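Side-chain contacts in Mono(ADP-ribosyl)transferase SpvB (Salmonella typhimurium, PDB 2GWM), which probably transfers ADP-ribose from NAD+ to an arginine of host actin through this ADP-ribosyltransferase domain, which keeps actin from polymerising into filaments: residues Lys3-Leu8 and Ser69-Thr74; Arg9-Ser12 and Val18-Lys21; Ile123-Leu128 and Ser175-Ser180; Arg81-Asp86 and Lys95-Ile100; Asp41-Asn46 and Lys54-Val59. One frame throughout, in Å; residues are numbered along the deposited sequence.

Contact 1 of 5, residues Lys3-Leu8 and Ser69-Thr74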
# COMPACT_ATOMS: atom_id res chain seq x y z
N LYS A 3 -4.56 4.24 21.53
CA LYS A 3 -3.46 5.05 21.02
C LYS A 3 -2.94 4.43 19.71
O LYS A 3 -2.35 5.11 18.89
CB LYS A 3 -2.34 5.14 22.02
CG LYS A 3 -2.79 5.78 23.36
CD LYS A 3 -3.22 7.22 23.18
CE LYS A 3 -3.26 7.97 24.56
NZ LYS A 3 -3.62 9.39 24.38
N GLN A 4 -3.13 3.13 19.52
CA GLN A 4 -2.71 2.49 18.28
C GLN A 4 -3.56 2.92 17.10
O GLN A 4 -3.04 3.23 16.01
CB GLN A 4 -2.70 0.99 18.49
CG GLN A 4 -1.55 0.48 19.40
CD GLN A 4 -1.67 0.96 20.84
OE1 GLN A 4 -2.73 0.85 21.44
NE2 GLN A 4 -0.58 1.48 21.38
N ILE A 5 -4.86 2.99 17.32
CA ILE A 5 -5.76 3.55 16.29
C ILE A 5 -5.40 4.98 16.01
O ILE A 5 -5.40 5.42 14.86
CB ILE A 5 -7.21 3.36 16.67
CG1 ILE A 5 -7.59 1.88 16.48
CG2 ILE A 5 -8.16 4.26 15.85
CD1 ILE A 5 -7.81 1.46 15.13
N GLN A 6 -5.10 5.76 17.05
CA GLN A 6 -4.73 7.14 16.80
C GLN A 6 -3.45 7.24 15.97
O GLN A 6 -3.32 8.13 15.13
CB GLN A 6 -4.57 7.88 18.13
CG GLN A 6 -5.83 8.05 18.92
CD GLN A 6 -5.58 8.86 20.19
OE1 GLN A 6 -5.21 10.03 20.10
NE2 GLN A 6 -5.77 8.25 21.35
N ALA A 7 -2.50 6.35 16.21
CA ALA A 7 -1.30 6.31 15.38
C ALA A 7 -1.63 5.96 13.92
O ALA A 7 -1.09 6.56 13.04
CB ALA A 7 -0.28 5.40 15.94
N LEU A 8 -2.54 5.02 13.71
CA LEU A 8 -3.01 4.69 12.37
C LEU A 8 -3.68 5.86 11.69
O LEU A 8 -3.49 6.11 10.48
CB LEU A 8 -3.96 3.49 12.44
CG LEU A 8 -4.61 3.05 11.08
CD1 LEU A 8 -3.52 2.67 10.10
CD2 LEU A 8 -5.51 1.88 11.38
N SER A 69 -4.47 -3.88 12.68
CA SER A 69 -4.88 -5.25 12.98
C SER A 69 -6.18 -5.29 13.81
O SER A 69 -6.98 -6.22 13.69
CB SER A 69 -3.74 -5.99 13.63
OG SER A 69 -4.05 -7.33 13.97
N SER A 70 -6.42 -4.27 14.64
CA SER A 70 -7.55 -4.29 15.55
C SER A 70 -8.85 -3.92 14.89
O SER A 70 -9.92 -4.07 15.48
CB SER A 70 -7.26 -3.35 16.72
OG SER A 70 -7.39 -2.00 16.32
N LEU A 71 -8.77 -3.49 13.63
CA LEU A 71 -9.96 -3.15 12.90
C LEU A 71 -10.68 -4.41 12.43
O LEU A 71 -10.09 -5.49 12.33
CB LEU A 71 -9.61 -2.28 11.69
CG LEU A 71 -9.01 -0.90 11.96
CD1 LEU A 71 -8.71 -0.11 10.70
CD2 LEU A 71 -9.90 -0.07 12.84
N PRO A 72 -11.98 -4.28 12.20
CA PRO A 72 -12.77 -5.45 11.85
C PRO A 72 -12.42 -6.02 10.49
O PRO A 72 -12.10 -5.28 9.56
CB PRO A 72 -14.21 -4.92 11.85
CG PRO A 72 -14.16 -3.56 12.36
CD PRO A 72 -12.78 -3.05 12.30
N GLU A 73 -12.46 -7.35 10.40
CA GLU A 73 -12.28 -8.08 9.15
C GLU A 73 -13.54 -8.00 8.33
O GLU A 73 -14.64 -7.82 8.85
CB GLU A 73 -11.91 -9.55 9.44
CG GLU A 73 -10.55 -9.69 10.03
CD GLU A 73 -10.11 -11.12 10.21
OE1 GLU A 73 -9.63 -11.73 9.22
OE2 GLU A 73 -10.23 -11.62 11.35
N THR A 74 -13.37 -8.11 7.03
CA THR A 74 -14.47 -8.05 6.07
C THR A 74 -14.30 -9.25 5.14
O THR A 74 -13.37 -10.05 5.28
CB THR A 74 -14.46 -6.72 5.29
OG1 THR A 74 -13.14 -6.49 4.77
CG2 THR A 74 -14.88 -5.55 6.22

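Contact 2 of 5, residues Arg9-Ser12 and Val18-Lys21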
# COMPACT_ATOMS: atom_id res chain seq x y z
N ARG A 9 -4.49 6.61 12.43
CA ARG A 9 -5.07 7.84 11.87
C ARG A 9 -3.98 8.79 11.39
O ARG A 9 -4.07 9.35 10.30
CB ARG A 9 -5.95 8.55 12.91
CG ARG A 9 -7.24 7.81 13.29
CD ARG A 9 -8.08 8.62 14.31
NE ARG A 9 -9.35 7.96 14.56
CZ ARG A 9 -10.42 8.00 13.76
NH1 ARG A 9 -10.44 8.72 12.63
NH2 ARG A 9 -11.51 7.30 14.10
N TYR A 10 -2.92 8.95 12.18
CA TYR A 10 -1.82 9.83 11.80
C TYR A 10 -1.09 9.31 10.57
O TYR A 10 -0.74 10.07 9.69
CB TYR A 10 -0.85 9.95 12.99
CG TYR A 10 0.29 10.85 12.69
CD1 TYR A 10 0.21 12.20 12.92
CD2 TYR A 10 1.48 10.34 12.17
CE1 TYR A 10 1.27 13.01 12.62
CE2 TYR A 10 2.53 11.15 11.84
CZ TYR A 10 2.45 12.48 12.11
OH TYR A 10 3.51 13.35 11.87
N TYR A 11 -0.82 8.01 10.52
CA TYR A 11 -0.28 7.34 9.34
C TYR A 11 -1.09 7.75 8.11
O TYR A 11 -0.53 8.15 7.10
CB TYR A 11 -0.37 5.81 9.53
CG TYR A 11 -0.03 5.13 8.23
CD1 TYR A 11 1.28 4.85 7.90
CD2 TYR A 11 -1.02 4.82 7.33
CE1 TYR A 11 1.59 4.27 6.65
CE2 TYR A 11 -0.69 4.26 6.08
CZ TYR A 11 0.59 4.01 5.75
OH TYR A 11 0.86 3.46 4.49
N SER A 12 -2.40 7.57 8.19
CA SER A 12 -3.28 7.88 7.05
C SER A 12 -3.18 9.35 6.62
O SER A 12 -3.17 9.66 5.44
CB SER A 12 -4.73 7.47 7.39
OG SER A 12 -5.65 7.85 6.38
N VAL A 18 6.40 9.31 5.16
CA VAL A 18 7.73 9.08 5.70
C VAL A 18 8.00 7.58 5.92
O VAL A 18 9.08 7.04 5.58
CB VAL A 18 7.87 9.81 7.04
CG1 VAL A 18 9.09 9.37 7.82
CG2 VAL A 18 7.91 11.32 6.79
N ILE A 19 7.05 6.89 6.53
CA ILE A 19 7.22 5.53 6.98
C ILE A 19 7.50 4.50 5.89
O ILE A 19 8.28 3.58 6.09
CB ILE A 19 5.92 5.05 7.68
CG1 ILE A 19 5.92 5.57 9.10
CG2 ILE A 19 5.82 3.52 7.67
CD1 ILE A 19 6.72 4.72 10.03
N ASN A 20 6.81 4.62 4.76
CA ASN A 20 6.95 3.60 3.75
C ASN A 20 8.29 3.66 3.06
O ASN A 20 8.92 2.64 2.84
CB ASN A 20 5.77 3.68 2.78
CG ASN A 20 4.41 3.35 3.47
OD1 ASN A 20 3.34 3.98 3.20
ND2 ASN A 20 4.44 2.36 4.33
N LYS A 21 8.79 4.87 2.81
CA LYS A 21 10.17 4.99 2.32
C LYS A 21 11.16 4.43 3.31
O LYS A 21 12.11 3.74 2.96
CB LYS A 21 10.50 6.45 1.99
CG LYS A 21 9.77 6.97 0.79
CD LYS A 21 10.08 8.46 0.53
CE LYS A 21 9.56 8.87 -0.83
NZ LYS A 21 10.01 10.27 -1.24

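Contact 3 of 5, residues Ile123-Leu128 and Ser175-Ser180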
# COMPACT_ATOMS: atom_id res chain seq x y z
N ILE A 123 -2.39 -1.76 -13.63
CA ILE A 123 -3.47 -2.04 -12.73
C ILE A 123 -3.21 -3.39 -12.12
O ILE A 123 -3.03 -4.40 -12.79
CB ILE A 123 -4.84 -2.11 -13.45
CG1 ILE A 123 -5.11 -0.88 -14.31
CG2 ILE A 123 -5.98 -2.32 -12.46
CD1 ILE A 123 -4.98 0.42 -13.61
N LEU A 124 -3.15 -3.40 -10.79
CA LEU A 124 -3.07 -4.67 -10.04
C LEU A 124 -4.44 -5.14 -9.61
O LEU A 124 -5.23 -4.40 -9.01
CB LEU A 124 -2.24 -4.45 -8.77
CG LEU A 124 -0.87 -3.89 -8.97
CD1 LEU A 124 -0.11 -3.79 -7.64
CD2 LEU A 124 -0.04 -4.60 -9.99
N ASN A 125 -4.75 -6.41 -9.91
CA ASN A 125 -5.94 -7.08 -9.53
C ASN A 125 -5.48 -8.13 -8.55
O ASN A 125 -4.84 -9.05 -8.91
CB ASN A 125 -6.53 -7.76 -10.81
CG ASN A 125 -7.79 -8.52 -10.56
OD1 ASN A 125 -8.72 -8.04 -9.89
ND2 ASN A 125 -7.86 -9.76 -11.14
N ILE A 126 -5.72 -7.87 -7.28
CA ILE A 126 -5.12 -8.60 -6.15
C ILE A 126 -6.11 -9.47 -5.44
O ILE A 126 -6.97 -8.97 -4.71
CB ILE A 126 -4.49 -7.60 -5.15
CG1 ILE A 126 -3.49 -6.68 -5.82
CG2 ILE A 126 -3.79 -8.38 -4.04
CD1 ILE A 126 -2.97 -5.60 -4.91
N TYR A 127 -6.00 -10.78 -5.65
CA TYR A 127 -6.88 -11.73 -5.00
C TYR A 127 -6.44 -11.99 -3.58
O TYR A 127 -5.26 -12.09 -3.29
CB TYR A 127 -6.92 -13.03 -5.77
CG TYR A 127 -7.59 -12.82 -7.14
CD1 TYR A 127 -8.96 -12.56 -7.22
CD2 TYR A 127 -6.85 -12.80 -8.32
CE1 TYR A 127 -9.59 -12.41 -8.43
CE2 TYR A 127 -7.46 -12.60 -9.54
CZ TYR A 127 -8.84 -12.38 -9.60
OH TYR A 127 -9.43 -12.20 -10.85
N LEU A 128 -7.42 -12.19 -2.72
CA LEU A 128 -7.19 -12.39 -1.30
C LEU A 128 -7.81 -13.66 -0.86
O LEU A 128 -8.87 -14.00 -1.33
CB LEU A 128 -7.85 -11.27 -0.49
CG LEU A 128 -7.38 -9.87 -0.87
CD1 LEU A 128 -8.14 -8.86 -0.02
CD2 LEU A 128 -5.86 -9.66 -0.74
N SER A 175 -12.49 -4.44 -18.65
CA SER A 175 -13.88 -4.09 -18.56
C SER A 175 -14.55 -4.67 -17.31
O SER A 175 -15.59 -4.20 -16.90
CB SER A 175 -14.62 -4.61 -19.79
OG SER A 175 -14.87 -5.99 -19.73
N LYS A 176 -13.92 -5.69 -16.74
CA LYS A 176 -14.44 -6.39 -15.55
C LYS A 176 -13.79 -5.88 -14.28
O LYS A 176 -14.07 -6.38 -13.19
CB LYS A 176 -14.32 -7.92 -15.74
CG LYS A 176 -15.11 -8.37 -16.96
CD LYS A 176 -15.35 -9.82 -17.04
CE LYS A 176 -16.15 -10.19 -18.27
NZ LYS A 176 -16.80 -11.52 -18.01
N LEU A 177 -12.92 -4.87 -14.42
CA LEU A 177 -12.42 -4.09 -13.25
C LEU A 177 -13.26 -2.81 -13.09
O LEU A 177 -13.75 -2.26 -14.03
CB LEU A 177 -10.91 -3.82 -13.41
CG LEU A 177 -10.01 -5.05 -13.60
CD1 LEU A 177 -8.58 -4.69 -13.85
CD2 LEU A 177 -10.09 -6.02 -12.46
N ARG A 178 -13.42 -2.27 -11.86
CA ARG A 178 -14.01 -0.92 -11.70
C ARG A 178 -12.83 0.04 -11.59
O ARG A 178 -11.89 -0.18 -10.86
CB ARG A 178 -14.91 -0.75 -10.44
CG ARG A 178 -15.57 0.69 -10.34
CD ARG A 178 -16.64 0.84 -9.22
NE ARG A 178 -16.53 2.10 -8.45
CZ ARG A 178 -17.12 2.34 -7.27
NH1 ARG A 178 -17.90 1.42 -6.70
NH2 ARG A 178 -16.94 3.50 -6.65
N LEU A 179 -12.83 1.01 -12.47
CA LEU A 179 -11.74 1.96 -12.55
C LEU A 179 -12.25 3.30 -12.04
O LEU A 179 -13.43 3.62 -12.14
CB LEU A 179 -11.30 2.11 -14.02
CG LEU A 179 -10.78 0.77 -14.57
CD1 LEU A 179 -10.57 0.95 -16.09
CD2 LEU A 179 -9.51 0.30 -13.89
N SER A 180 -11.31 4.10 -11.55
CA SER A 180 -11.50 5.52 -11.27
C SER A 180 -12.07 6.24 -12.48
O SER A 180 -11.70 5.93 -13.58
CB SER A 180 -10.12 6.15 -10.97
OG SER A 180 -9.22 6.19 -12.15

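Contact 4 of 5, residues Arg81-Asp86 and Lys95-Ile100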
# COMPACT_ATOMS: atom_id res chain seq x y z
N ARG A 81 -5.26 -1.91 -7.14
CA ARG A 81 -4.30 -0.85 -7.02
C ARG A 81 -3.75 -0.45 -8.37
O ARG A 81 -3.34 -1.32 -9.10
CB ARG A 81 -3.16 -1.20 -6.06
CG ARG A 81 -2.17 -0.12 -5.90
CD ARG A 81 -2.74 1.16 -5.34
NE ARG A 81 -1.70 2.18 -5.25
CZ ARG A 81 -0.75 2.22 -4.31
NH1 ARG A 81 -0.70 1.32 -3.36
NH2 ARG A 81 0.16 3.21 -4.34
N GLY A 82 -3.75 0.83 -8.66
CA GLY A 82 -3.03 1.40 -9.80
C GLY A 82 -1.62 1.79 -9.37
O GLY A 82 -1.44 2.42 -8.28
N LEU A 83 -0.61 1.39 -10.15
CA LEU A 83 0.83 1.71 -9.95
C LEU A 83 1.45 2.30 -11.21
O LEU A 83 1.09 1.98 -12.34
CB LEU A 83 1.68 0.47 -9.57
CG LEU A 83 1.56 -0.32 -8.29
CD1 LEU A 83 2.64 -1.38 -8.25
CD2 LEU A 83 1.69 0.58 -7.10
N LYS A 84 2.46 3.14 -11.04
CA LYS A 84 3.27 3.58 -12.12
C LYS A 84 4.50 2.73 -12.04
O LYS A 84 5.34 2.92 -11.12
CB LYS A 84 3.60 5.04 -11.92
CG LYS A 84 4.24 5.64 -13.08
CD LYS A 84 4.51 7.11 -12.84
CE LYS A 84 4.77 7.80 -14.16
NZ LYS A 84 5.67 7.01 -15.09
N LEU A 85 4.63 1.76 -12.94
CA LEU A 85 5.82 0.92 -13.02
C LEU A 85 6.73 1.19 -14.18
O LEU A 85 7.82 0.62 -14.21
CB LEU A 85 5.47 -0.56 -13.06
CG LEU A 85 4.81 -1.20 -11.86
CD1 LEU A 85 4.61 -2.71 -12.17
CD2 LEU A 85 5.64 -0.98 -10.60
N ASP A 86 6.36 2.06 -15.11
CA ASP A 86 7.15 2.25 -16.31
C ASP A 86 8.20 3.35 -16.22
O ASP A 86 8.76 3.73 -17.25
CB ASP A 86 6.23 2.46 -17.52
CG ASP A 86 5.49 1.22 -17.89
OD1 ASP A 86 6.11 0.18 -17.93
OD2 ASP A 86 4.29 1.28 -18.16
N LYS A 95 10.38 -5.53 -13.65
CA LYS A 95 10.74 -6.87 -14.05
C LYS A 95 10.25 -7.87 -13.01
O LYS A 95 9.69 -8.89 -13.35
CB LYS A 95 12.24 -7.01 -14.17
CG LYS A 95 12.63 -8.42 -14.55
CD LYS A 95 14.08 -8.53 -15.01
CE LYS A 95 14.38 -9.97 -15.47
NZ LYS A 95 13.54 -10.40 -16.66
N GLU A 96 10.44 -7.54 -11.74
CA GLU A 96 9.95 -8.39 -10.63
C GLU A 96 8.42 -8.64 -10.70
O GLU A 96 7.94 -9.77 -10.56
CB GLU A 96 10.23 -7.72 -9.27
CG GLU A 96 11.58 -7.92 -8.71
CD GLU A 96 11.48 -8.55 -7.31
OE1 GLU A 96 11.79 -9.77 -7.23
OE2 GLU A 96 11.06 -7.83 -6.34
N TYR A 97 7.67 -7.58 -10.92
CA TYR A 97 6.21 -7.68 -10.87
C TYR A 97 5.62 -8.32 -12.13
O TYR A 97 4.43 -8.65 -12.14
CB TYR A 97 5.62 -6.26 -10.71
CG TYR A 97 5.58 -5.78 -9.29
CD1 TYR A 97 6.75 -5.63 -8.57
CD2 TYR A 97 4.39 -5.56 -8.65
CE1 TYR A 97 6.72 -5.22 -7.20
CE2 TYR A 97 4.37 -5.14 -7.30
CZ TYR A 97 5.54 -5.00 -6.61
OH TYR A 97 5.62 -4.61 -5.27
N THR A 98 6.44 -8.45 -13.17
CA THR A 98 5.97 -9.02 -14.46
C THR A 98 6.65 -10.32 -14.80
O THR A 98 6.62 -10.79 -15.93
CB THR A 98 6.09 -8.04 -15.66
OG1 THR A 98 7.44 -7.64 -15.82
CG2 THR A 98 5.24 -6.85 -15.45
N THR A 99 7.23 -10.92 -13.78
CA THR A 99 7.77 -12.28 -13.88
C THR A 99 6.71 -13.27 -13.37
O THR A 99 6.43 -13.37 -12.15
CB THR A 99 9.07 -12.41 -13.12
OG1 THR A 99 10.03 -11.47 -13.64
CG2 THR A 99 9.63 -13.81 -13.27
N ILE A 100 6.14 -14.03 -14.30
CA ILE A 100 5.09 -14.97 -13.96
C ILE A 100 5.60 -15.92 -12.89
O ILE A 100 6.70 -16.50 -13.02
CB ILE A 100 4.63 -15.80 -15.18
CG1 ILE A 100 4.07 -14.92 -16.26
CG2 ILE A 100 3.59 -16.82 -14.72
CD1 ILE A 100 2.76 -14.36 -15.87

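Contact 5 of 5, residues Asp41-Asn46 and Lys54-Val59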
# COMPACT_ATOMS: atom_id res chain seq x y z
N ASP A 41 5.75 11.96 21.13
CA ASP A 41 6.36 11.58 22.43
C ASP A 41 7.05 10.26 22.48
O ASP A 41 7.44 9.83 23.57
CB ASP A 41 5.34 11.71 23.59
CG ASP A 41 4.81 13.09 23.71
OD1 ASP A 41 5.61 14.05 23.68
OD2 ASP A 41 3.57 13.21 23.75
N TYR A 42 7.35 9.67 21.33
CA TYR A 42 8.20 8.50 21.37
C TYR A 42 9.63 8.85 21.77
O TYR A 42 10.34 8.01 22.27
CB TYR A 42 8.23 7.80 20.00
CG TYR A 42 6.91 7.24 19.53
CD1 TYR A 42 6.45 6.06 20.01
CD2 TYR A 42 6.13 7.90 18.60
CE1 TYR A 42 5.27 5.50 19.58
CE2 TYR A 42 4.95 7.36 18.15
CZ TYR A 42 4.50 6.16 18.66
OH TYR A 42 3.29 5.68 18.19
N LEU A 43 10.05 10.06 21.49
CA LEU A 43 11.36 10.55 21.93
C LEU A 43 11.20 11.87 22.63
O LEU A 43 10.28 12.62 22.37
CB LEU A 43 12.31 10.73 20.76
CG LEU A 43 12.67 9.41 20.03
CD1 LEU A 43 13.43 9.81 18.78
CD2 LEU A 43 13.46 8.52 20.89
N SER A 44 12.15 12.18 23.53
CA SER A 44 12.17 13.51 24.22
C SER A 44 12.82 14.70 23.45
O SER A 44 12.63 15.88 23.84
CB SER A 44 12.80 13.39 25.60
OG SER A 44 14.18 13.14 25.44
N THR A 45 13.58 14.40 22.39
CA THR A 45 14.21 15.42 21.52
C THR A 45 14.10 15.02 20.07
O THR A 45 13.84 13.87 19.78
CB THR A 45 15.74 15.69 21.81
OG1 THR A 45 16.55 14.60 21.38
CG2 THR A 45 16.00 16.00 23.30
N ASN A 46 14.32 15.97 19.17
CA ASN A 46 14.45 15.66 17.73
C ASN A 46 15.90 15.34 17.28
O ASN A 46 16.19 15.24 16.06
CB ASN A 46 13.85 16.78 16.87
CG ASN A 46 14.58 18.12 17.05
OD1 ASN A 46 15.55 18.19 17.78
ND2 ASN A 46 14.11 19.19 16.35
N LYS A 54 16.06 4.38 15.73
CA LYS A 54 15.59 3.12 15.17
C LYS A 54 14.55 2.50 16.10
O LYS A 54 13.52 2.06 15.66
CB LYS A 54 16.77 2.14 14.99
CG LYS A 54 16.33 0.77 14.46
CD LYS A 54 17.39 -0.23 14.39
CE LYS A 54 16.80 -1.56 13.88
NZ LYS A 54 16.29 -2.39 15.02
N ASN A 55 14.86 2.43 17.40
CA ASN A 55 13.92 1.80 18.36
C ASN A 55 12.60 2.51 18.43
O ASN A 55 11.57 1.88 18.50
CB ASN A 55 14.53 1.66 19.75
CG ASN A 55 15.70 0.68 19.80
OD1 ASN A 55 15.90 -0.14 18.88
ND2 ASN A 55 16.47 0.74 20.87
N ALA A 56 12.62 3.84 18.38
CA ALA A 56 11.39 4.58 18.45
C ALA A 56 10.56 4.41 17.17
O ALA A 56 9.31 4.34 17.22
CB ALA A 56 11.73 6.05 18.75
N MET A 57 11.22 4.42 16.02
CA MET A 57 10.52 4.17 14.78
C MET A 57 9.82 2.83 14.81
O MET A 57 8.72 2.70 14.32
CB MET A 57 11.49 4.17 13.60
CG MET A 57 11.95 5.57 13.27
SD MET A 57 10.70 6.71 12.59
CE MET A 57 10.47 6.06 10.96
N SER A 58 10.50 1.84 15.37
CA SER A 58 9.88 0.53 15.52
C SER A 58 8.60 0.56 16.29
O SER A 58 7.61 -0.03 15.90
CB SER A 58 10.86 -0.46 16.16
OG SER A 58 12.03 -0.66 15.32
N VAL A 59 8.62 1.24 17.44
CA VAL A 59 7.43 1.28 18.24
C VAL A 59 6.26 2.00 17.49
O VAL A 59 5.10 1.61 17.56
CB VAL A 59 7.69 2.02 19.60
CG1 VAL A 59 6.45 1.88 20.47
CG2 VAL A 59 8.90 1.44 20.31

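Contact 1 of 5, residues Lys3-Leu8 and Ser69-Thr74
I5 and L71 account for most of the buried surface, with L8 as the third partner. The CD1 methyl of I5 presses on CD2 of L71 at 3.5 Å, tighter than usual for two carbons, the two side chains running at a slant to each other. With CG1 of I5 beside its own backbone N (chi1 -74°) and chi2 at -77°, CD1 is brought to the loop. One helical turn further on, L8 meets the other branch of the same leucine: its CD2 and L71 CD1 approach tip to tip at 3.8 Å. L71 thus spends one methyl on each of two residues of helix 3-24. S70 adds a polar fringe, its OG lying 3.7 Å from I5 CD1, while the hydroxyl itself is hydrogen-bonded to the carbonyl of G67. L137 and V140 touch both L8 and L71, and L8 also packs on I64 and L150. In this ADP-ribosyltransferase fold, helix 3-24 thus packs through I5 and L8 against the loop joining helix 50-69 to strand 78-83, with the L8 side chain about 8 Å from that of E148, a predicted active-site residue.

Contact 2 of 5, residues Arg9-Ser12 and Val18-Lys21
The ring of Y11 turns its hydroxyl-bearing end to N20 and lies alongside I19, and two turns of helix 3-24 meet here through these side chains. This is the first helix of the ADP-ribosyltransferase domain, and it is kinked here. In a straight helix eight residues would rise about 12 Å, yet the CA atoms of Y11 and I19 are only 8.1 Å apart, which suggests that the kink brings the turns together. The backbone N atoms of V18 and K21 lack their bond to the preceding turn, so the helix is kinked around the second segment.

Y11 CG stands opposite its backbone N (chi1 171°), and from there the ring extends towards the later turn. N20 arrives at the rim of the ring, close to its plane, with the amide turned 71° against the ring and the two side chains crossing nearly at right angles. Y11 OH is 2.8 Å from the N20 atom modelled as OD1, but the amide is probably turned over in the model, so the identity of that neighbour is doubtful. Elsewhere the tyrosine ring meets F109, the planes inclined at about 45°, and it also touches I64 of helix 50-69. The Y11 side chain is about 6 Å from those of S111 and E148, both predicted active-site residues, which places this part of the helix near the predicted active site. The apolar share falls to I19, whose CG2 methyl sits at the ring edge 4.4 Å from Y11 CE1.

Contact 3 of 5, residues Ile123-Leu128 and Ser175-Ser180
Strand 122-127, an inner strand of the five-stranded mixed sheet in this ADP-ribosyltransferase domain, is met at I123 and N125 by the loop that follows helix 168-175. The residue that makes the contact from the loop side is L177, whose two methyl groups separate to touch two residues of the strand. I123 and N125, two positions apart, both point their side chains to this face, and L177 sits across them.

CD1 of L177 packs on the CG2 branch of I123 at 3.8 Å, the two side chains sliding past each other in opposite directions. Its CD2 goes to the amide of N125, 3.5 Å from OD1, with the side chains set aslant. L177 CG lies opposite the carbonyl carbon (chi1 -56°), which directs the fork of the leucine towards the sheet. On the far side of its amide N125 is restrained within the strand: ND2 gives a weak hydrogen bond of 2.9 Å to Y127 OH, bent to 145° at the hydrogen. Y80 of the neighbouring strand 78-83 touches both L177 and N125, and A117 touches I123.

The joint between loop and strand therefore combines apolar packing of L177 CD1 on I123 with van der Waals contact of CD2 with the amide oxygen of N125. Between the two segments nothing more directional is involved, while the buried N125 amide finds a weak partner in Y127 OH.

Contact 4 of 5, residues Arg81-Asp86 and Lys95-Ile100
The Y97 ring meets two leucine methyls, both at an oblique angle: L83 CD1, 4.2 Å from CE2, and L85 CD1, whose closest approach is to Y97 CB at 4.0 Å. L85 and Y97 cross at about a right angle, the leucine lying against the root of the tyrosine and L83 further out along the ring. The second flat group is the guanidinium of R81, which receives the other branch of L83 over the middle of one face, with CD2 4.0 Å above the plane. L83 thus reaches the tyrosine with one methyl and the arginine with the other.

R81, a predicted active-site residue, lies on strand 78-83 at the edge of the sheet of this ADP-ribosyltransferase fold, and helix 91-97 packs beside the chain that leaves the strand. The R81 side chain is steadied by NH1, which donates to the carbonyl of S111, another predicted active-site residue; NE gives only a weak, strongly bent bond to G82 O. I194 and M196 of strand 192-198 also touch Y97.

The helix finishes at Y97. K95 O takes both T99 OG1, at 2.6 Å, and T98 N, from opposite faces of its carbonyl plane, the hydroxyl 36° out of that plane. At the other end of the contact D121 accepts the backbone N-H groups of L85 and D86, and D86 forms a salt bridge with R192.

Contact 5 of 5, residues Asp41-Asn46 and Lys54-Val59
Y42 and L43, consecutive residues of the loop before helix 50-69, reach the helix from two directions. Y42 crosses V59 at a slant, its CE1 resting 3.9 Å from CG1 of the valine. Its CB, meanwhile, sits 4.1 Å from that of A56, one turn earlier. L43 comes to the same alanine methyl from a direction roughly at right angles to that of Y42 CB, placing CD2 3.7 Å from A56 CB. A56 is small enough to let the chains close in: the CA atoms of Y42 and A56 are only 5.8 Å apart. With CG of Y42 opposite its carbonyl carbon (chi1 -64°), the ring runs along the helix past V59 towards its C-terminal end, and its hydroxyl finds D63 OD2 as hydrogen-bond partner one turn further on. L37 of helix 30-39 touches both Y42 and L43. Inside the helix, S58 OG and S58 N approach K54 O from opposite faces of its plane, the hydroxyl at 3.1 Å.

This is packing distant from the predicted active-site residues, joining the loop after helix 30-39 to helix 50-69. Between the two segments it is apolar, and the tyrosine secures its far end through a polar anchor on the same helix, which should hold that end of the ring in place.

From the N terminus, contact 1 opens on helix 3-24 and closes only at 69-74, enclosing helix 30-39 and most of helix 50-69 along the chain. Two shorter closures nest inside it: contact 2 within helix 3-24, and contact 5 between the loop after helix 30-39 and helix 50-69. These follow one another in series and meet, I19 packing on M57, while A7 of contact 1's helix lies near the Y42 hydroxyl. Beyond contact 1, contact 4 closes a short loop from strand 78-83 to helix 91-97, and contact 3 follows, joining strand 122-127 to 175-180. The two strands are neighbours, with L124 N probably hydrogen-bonded to R81 O. No contacts cross.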